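Local coordinates for methane monooxygenase regulatory protein B (Methylococcus capsulatus, PDB 4GAM), which probably regulates the soluble methane monooxygenase by binding to its hydroxylase component, at residues E47-Y60 against K84-R98. Numbering follows the deposited sequence.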
loop_
_atom_site.group_PDB
_atom_site.type_symbol
_atom_site.label_atom_id
_atom_site.label_comp_id
_atom_site.label_asym_id
_atom_site.label_seq_id
_atom_site.Cartn_x
_atom_site.Cartn_y
_atom_site.Cartn_z
ATOM N N GLU D 47 -1.003 -9.486 11.778
ATOM C CA GLU D 47 -2.355 -9.989 12.017
ATOM C C GLU D 47 -2.385 -11.490 12.294
ATOM O O GLU D 47 -3.069 -11.946 13.212
ATOM C CB GLU D 47 -3.272 -9.666 10.833
ATOM C CG GLU D 47 -3.458 -8.181 10.557
ATOM C CD GLU D 47 -2.324 -7.584 9.745
ATOM O OE1 GLU D 47 -1.295 -8.268 9.558
ATOM O OE2 GLU D 47 -2.464 -6.432 9.285
ATOM N N ILE D 48 -1.647 -12.253 11.494
ATOM C CA ILE D 48 -1.597 -13.706 11.644
ATOM C C ILE D 48 -1.003 -14.128 12.988
ATOM O O ILE D 48 -1.566 -14.975 13.681
ATOM C CB ILE D 48 -0.824 -14.369 10.488
ATOM C CG1 ILE D 48 -1.651 -14.301 9.206
ATOM C CG2 ILE D 48 -0.482 -15.812 10.817
ATOM C CD1 ILE D 48 -3.033 -14.914 9.328
ATOM N N ASN D 49 0.128 -13.530 13.353
ATOM C CA ASN D 49 0.752 -13.799 14.644
ATOM C C ASN D 49 -0.206 -13.494 15.786
ATOM O O ASN D 49 -0.313 -14.262 16.741
ATOM C CB ASN D 49 2.032 -12.978 14.811
ATOM C CG ASN D 49 3.153 -13.451 13.909
ATOM O OD1 ASN D 49 2.916 -14.096 12.889
ATOM N ND2 ASN D 49 4.385 -13.131 14.285
ATOM N N THR D 50 -0.908 -12.372 15.665
ATOM C CA THR D 50 -1.854 -11.920 16.677
ATOM C C THR D 50 -3.033 -12.878 16.813
ATOM O O THR D 50 -3.463 -13.190 17.923
ATOM C CB THR D 50 -2.393 -10.521 16.343
ATOM O OG1 THR D 50 -1.312 -9.678 15.931
ATOM C CG2 THR D 50 -3.075 -9.908 17.552
ATOM N N PHE D 51 -3.554 -13.337 15.680
ATOM C CA PHE D 51 -4.662 -14.285 15.674
ATOM C C PHE D 51 -4.209 -15.654 16.179
ATOM O O PHE D 51 -4.958 -16.355 16.860
ATOM C CB PHE D 51 -5.283 -14.374 14.272
ATOM C CG PHE D 51 -5.694 -15.767 13.865
ATOM C CD1 PHE D 51 -6.879 -16.326 14.330
ATOM C CD2 PHE D 51 -4.904 -16.507 12.998
ATOM C CE1 PHE D 51 -7.256 -17.605 13.952
ATOM C CE2 PHE D 51 -5.276 -17.786 12.614
ATOM C CZ PHE D 51 -6.453 -18.337 13.091
ATOM N N ILE D 52 -2.974 -16.024 15.853
ATOM C CA ILE D 52 -2.407 -17.291 16.299
ATOM C C ILE D 52 -2.124 -17.272 17.802
ATOM O O ILE D 52 -2.465 -18.210 18.523
ATOM C CB ILE D 52 -1.115 -17.631 15.517
ATOM C CG1 ILE D 52 -1.457 -18.076 14.096
ATOM C CG2 ILE D 52 -0.321 -18.725 16.207
ATOM C CD1 ILE D 52 -0.257 -18.507 13.304
ATOM N N GLU D 53 -1.514 -16.190 18.264
ATOM C CA GLU D 53 -1.116 -16.059 19.662
ATOM C C GLU D 53 -2.301 -15.877 20.612
ATOM O O GLU D 53 -2.285 -16.374 21.737
ATOM C CB GLU D 53 -0.141 -14.885 19.808
ATOM C CG GLU D 53 0.338 -14.609 21.224
ATOM C CD GLU D 53 1.316 -13.449 21.288
ATOM O OE1 GLU D 53 0.987 -12.359 20.772
ATOM O OE2 GLU D 53 2.419 -13.630 21.846
ATOM N N GLU D 54 -3.332 -15.171 20.152
ATOM C CA GLU D 54 -4.393 -14.709 21.045
ATOM C C GLU D 54 -5.790 -15.258 20.733
ATOM O O GLU D 54 -6.745 -14.973 21.455
ATOM C CB GLU D 54 -4.418 -13.175 21.065
ATOM C CG GLU D 54 -3.056 -12.545 21.344
ATOM C CD GLU D 54 -3.023 -11.053 21.063
ATOM O OE1 GLU D 54 -1.953 -10.549 20.655
ATOM O OE2 GLU D 54 -4.061 -10.385 21.253
ATOM N N ILE D 55 -5.917 -16.034 19.661
ATOM C CA ILE D 55 -7.201 -16.644 19.324
ATOM C C ILE D 55 -7.051 -18.135 19.030
ATOM O O ILE D 55 -7.739 -18.965 19.623
ATOM C CB ILE D 55 -7.891 -15.943 18.123
ATOM C CG1 ILE D 55 -8.128 -14.459 18.422
ATOM C CG2 ILE D 55 -9.207 -16.633 17.784
ATOM C CD1 ILE D 55 -8.908 -13.733 17.346
ATOM N N LEU D 56 -6.138 -18.461 18.119
ATOM C CA LEU D 56 -5.917 -19.841 17.691
ATOM C C LEU D 56 -5.409 -20.737 18.823
ATOM O O LEU D 56 -5.982 -21.790 19.101
ATOM C CB LEU D 56 -4.936 -19.877 16.516
ATOM C CG LEU D 56 -4.640 -21.258 15.925
ATOM C CD1 LEU D 56 -5.897 -21.860 15.307
ATOM C CD2 LEU D 56 -3.514 -21.185 14.904
ATOM N N LEU D 57 -4.333 -20.312 19.475
ATOM C CA LEU D 57 -3.732 -21.106 20.540
ATOM C C LEU D 57 -4.493 -21.016 21.859
ATOM O O LEU D 57 -4.429 -21.926 22.687
ATOM C CB LEU D 57 -2.278 -20.690 20.761
ATOM C CG LEU D 57 -1.190 -21.561 20.119
ATOM C CD1 LEU D 57 -1.770 -22.856 19.580
ATOM C CD2 LEU D 57 -0.454 -20.820 19.025
ATOM N N THR D 58 -5.206 -19.915 22.062
ATOM C CA THR D 58 -5.914 -19.710 23.319
ATOM C C THR D 58 -7.275 -20.408 23.324
ATOM O O THR D 58 -7.367 -21.601 23.619
ATOM C CB THR D 58 -6.090 -18.209 23.634
ATOM O OG1 THR D 58 -4.876 -17.510 23.333
ATOM C CG2 THR D 58 -6.435 -18.003 25.106
ATOM N N ASP D 59 -8.323 -19.666 22.985
ATOM C CA ASP D 59 -9.684 -20.181 23.110
ATOM C C ASP D 59 -10.032 -21.314 22.143
ATOM O O ASP D 59 -10.798 -22.211 22.489
ATOM C CB ASP D 59 -10.716 -19.050 23.018
ATOM C CG ASP D 59 -10.814 -18.245 24.302
ATOM O OD1 ASP D 59 -9.757 -17.876 24.855
ATOM O OD2 ASP D 59 -11.946 -17.991 24.765
ATOM N N TYR D 60 -9.475 -21.281 20.939
ATOM C CA TYR D 60 -9.783 -22.320 19.962
ATOM C C TYR D 60 -9.140 -23.655 20.336
ATOM O O TYR D 60 -9.812 -24.685 20.375
ATOM C CB TYR D 60 -9.368 -21.901 18.548
ATOM C CG TYR D 60 -10.059 -22.709 17.472
ATOM C CD1 TYR D 60 -11.342 -22.382 17.053
ATOM C CD2 TYR D 60 -9.439 -23.808 16.892
ATOM C CE1 TYR D 60 -11.988 -23.120 16.077
ATOM C CE2 TYR D 60 -10.078 -24.555 15.914
ATOM C CZ TYR D 60 -11.353 -24.207 15.511
ATOM O OH TYR D 60 -11.998 -24.942 14.540
ATOM N N LYS D 84 -10.866 -30.262 11.204
ATOM C CA LYS D 84 -11.150 -28.943 10.645
ATOM C C LYS D 84 -10.606 -27.788 11.482
ATOM O O LYS D 84 -10.281 -27.954 12.659
ATOM C CB LYS D 84 -12.661 -28.762 10.496
ATOM C CG LYS D 84 -13.389 -28.679 11.827
ATOM C CD LYS D 84 -14.871 -28.457 11.625
ATOM C CE LYS D 84 -15.453 -27.594 12.728
ATOM N NZ LYS D 84 -16.870 -27.244 12.438
ATOM N N ILE D 85 -10.519 -26.617 10.853
ATOM C CA ILE D 85 -10.199 -25.366 11.540
ATOM C C ILE D 85 -11.118 -24.257 11.031
ATOM O O ILE D 85 -11.260 -24.065 9.824
ATOM C CB ILE D 85 -8.735 -24.920 11.303
ATOM C CG1 ILE D 85 -7.755 -26.044 11.640
ATOM C CG2 ILE D 85 -8.415 -23.667 12.121
ATOM C CD1 ILE D 85 -6.321 -25.711 11.311
ATOM N N GLU D 86 -11.744 -23.532 11.951
ATOM C CA GLU D 86 -12.592 -22.404 11.584
ATOM C C GLU D 86 -12.011 -21.091 12.097
ATOM O O GLU D 86 -11.500 -21.018 13.217
ATOM C CB GLU D 86 -14.013 -22.592 12.119
ATOM C CG GLU D 86 -14.743 -23.800 11.558
ATOM C CD GLU D 86 -16.197 -23.847 11.991
ATOM O OE1 GLU D 86 -16.504 -24.560 12.970
ATOM O OE2 GLU D 86 -17.031 -23.166 11.355
ATOM N N VAL D 87 -12.090 -20.055 11.270
ATOM C CA VAL D 87 -11.614 -18.733 11.651
ATOM C C VAL D 87 -12.731 -17.700 11.522
ATOM O O VAL D 87 -13.109 -17.320 10.413
ATOM C CB VAL D 87 -10.413 -18.295 10.784
ATOM C CG1 VAL D 87 -9.942 -16.903 11.182
ATOM C CG2 VAL D 87 -9.279 -19.295 10.907
ATOM N N ASP D 88 -13.270 -17.259 12.655
ATOM C CA ASP D 88 -14.231 -16.164 12.648
ATOM C C ASP D 88 -13.468 -14.853 12.514
ATOM O O ASP D 88 -12.650 -14.509 13.368
ATOM C CB ASP D 88 -15.086 -16.157 13.914
ATOM C CG ASP D 88 -16.199 -15.125 13.855
ATOM O OD1 ASP D 88 -16.652 -14.803 12.736
ATOM O OD2 ASP D 88 -16.622 -14.633 14.924
ATOM N N CYS D 89 -13.736 -14.127 11.436
ATOM C CA CYS D 89 -12.940 -12.958 11.089
ATOM C C CYS D 89 -13.513 -11.663 11.648
ATOM O O CYS D 89 -12.852 -10.626 11.628
ATOM C CB CYS D 89 -12.766 -12.870 9.574
ATOM S SG CYS D 89 -11.922 -14.306 8.860
ATOM N N ASP D 90 -14.746 -11.723 12.140
ATOM C CA ASP D 90 -15.331 -10.594 12.851
ATOM C C ASP D 90 -14.754 -10.592 14.260
ATOM O O ASP D 90 -14.683 -9.556 14.921
ATOM C CB ASP D 90 -16.857 -10.709 12.894
ATOM C CG ASP D 90 -17.481 -10.771 11.507
ATOM O OD1 ASP D 90 -16.872 -10.255 10.544
ATOM O OD2 ASP D 90 -18.588 -11.335 11.380
ATOM N N GLU D 91 -14.339 -11.776 14.700
ATOM C CA GLU D 91 -13.637 -11.956 15.963
ATOM C C GLU D 91 -12.257 -11.308 15.863
ATOM O O GLU D 91 -11.816 -10.612 16.779
ATOM C CB GLU D 91 -13.499 -13.451 16.254
ATOM C CG GLU D 91 -13.264 -13.820 17.706
ATOM C CD GLU D 91 -13.185 -15.326 17.907
ATOM O OE1 GLU D 91 -13.709 -15.822 18.928
ATOM O OE2 GLU D 91 -12.600 -16.015 17.044
ATOM N N ILE D 92 -11.584 -11.544 14.739
ATOM C CA ILE D 92 -10.297 -10.918 14.449
ATOM C C ILE D 92 -10.445 -9.407 14.342
ATOM O O ILE D 92 -9.648 -8.654 14.903
ATOM C CB ILE D 92 -9.706 -11.434 13.119
ATOM C CG1 ILE D 92 -9.330 -12.913 13.230
ATOM C CG2 ILE D 92 -8.489 -10.613 12.718
ATOM C CD1 ILE D 92 -8.760 -13.492 11.953
ATOM N N SER D 93 -11.470 -8.977 13.612
ATOM C CA SER D 93 -11.744 -7.560 13.397
ATOM C C SER D 93 -11.853 -6.814 14.720
ATOM O O SER D 93 -11.335 -5.710 14.865
ATOM C CB SER D 93 -13.032 -7.384 12.587
ATOM O OG SER D 93 -13.300 -6.015 12.346
ATOM N N GLU D 94 -12.526 -7.439 15.680
ATOM C CA GLU D 94 -12.690 -6.879 17.016
ATOM C C GLU D 94 -11.338 -6.791 17.730
ATOM O O GLU D 94 -11.024 -5.796 18.387
ATOM C CB GLU D 94 -13.644 -7.762 17.823
ATOM C CG GLU D 94 -14.141 -7.143 19.114
ATOM C CD GLU D 94 -15.390 -6.308 18.916
ATOM O OE1 GLU D 94 -15.284 -5.190 18.371
ATOM O OE2 GLU D 94 -16.481 -6.776 19.305
ATOM N N LEU D 95 -10.540 -7.845 17.585
ATOM C CA LEU D 95 -9.246 -7.945 18.252
ATOM C C LEU D 95 -8.234 -6.935 17.714
ATOM O O LEU D 95 -7.386 -6.441 18.460
ATOM C CB LEU D 95 -8.685 -9.362 18.094
ATOM C CG LEU D 95 -7.378 -9.714 18.814
ATOM C CD1 LEU D 95 -7.646 -10.199 20.232
ATOM C CD2 LEU D 95 -6.589 -10.752 18.030
ATOM N N LEU D 96 -8.314 -6.645 16.417
ATOM C CA LEU D 96 -7.396 -5.700 15.780
ATOM C C LEU D 96 -7.832 -4.249 15.985
ATOM O O LEU D 96 -7.014 -3.327 15.952
ATOM C CB LEU D 96 -7.271 -5.987 14.280
ATOM C CG LEU D 96 -6.736 -7.343 13.809
ATOM C CD1 LEU D 96 -6.661 -7.386 12.285
ATOM C CD2 LEU D 96 -5.379 -7.640 14.424
ATOM N N GLY D 97 -9.130 -4.052 16.189
ATOM C CA GLY D 97 -9.676 -2.716 16.334
ATOM C C GLY D 97 -9.892 -2.039 14.995
ATOM O O GLY D 97 -9.978 -0.814 14.915
ATOM N N ARG D 98 -9.970 -2.837 13.934
ATOM C CA ARG D 98 -10.240 -2.306 12.603
ATOM C C ARG D 98 -11.063 -3.274 11.758
ATOM O O ARG D 98 -11.229 -4.442 12.112
ATOM C CB ARG D 98 -8.943 -1.927 11.876
ATOM C CG ARG D 98 -8.036 -3.096 11.514
ATOM C CD ARG D 98 -6.866 -2.615 10.663
ATOM N NE ARG D 98 -5.843 -3.641 10.474
ATOM C CZ ARG D 98 -5.615 -4.270 9.325
ATOM N NH1 ARG D 98 -6.335 -3.979 8.248
ATOM N NH2 ARG D 98 -4.661 -5.188 9.252
#
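Tyr60 holds its CG anti to the backbone N (chi1 -161°), which sends the ring from helix 47-60 down to strand 84-88, while a bend at chi2 of Glu47 turns the carboxylate at the other end of the helix toward Arg98. At the Tyr60 end the phenol oxygen reaches the strand backbone: Glu86 N donates to Tyr60 OH over 3.0 Å, with an N-H...O angle of 152°. The ring also packs on Ile85, CE2 to CG2. At the Glu47 end, OE2 forms a salt bridge with Arg98 NH2 at the edge of the guanidinium, close to its plane; the carboxylate plane is turned 71° from it. The other oxygen, OE1, forms a salt bridge with a basic side chain of one neighbouring protein chain, so this carboxylate is shared between the fold and the assembly.

Between these polar ends the filling is largely apolar. Phe51 CZ lies 3.7 Å from Val87 CG2, and Phe51 CD1 meets Ile92 CD1 at 4.1 Å; Leu56 CB sits over one face of the ring. Leu42 and Phe105 add to this buried cluster from strand 37-43 and helix 102-105. Nearer the surface, Ile55 and Leu95 meet tip to tip, CD1 to CD2 at 3.8 Å, and the same Leu95 CD2 takes Thr50 CG2 at 3.6 Å. Glu91 slides past Ile55 in the opposite direction, its OE2 against CG2. Leu96 CD1 rests against the aliphatic CG of Glu47, 3.7 Å away.

Gly97, with positive phi, ends helix 89-96 and makes backbone hydrogen bonds with a different protein chain, and Glu54 OE1 hydrogen-bonds to a polar side chain on that same chain. The whole is an alpha/beta core in which helix 47-60 packs across strand 84-88 and the helix 89-96 that follows it directly, within the MmoB/DmpM fold of two antiparallel sheets.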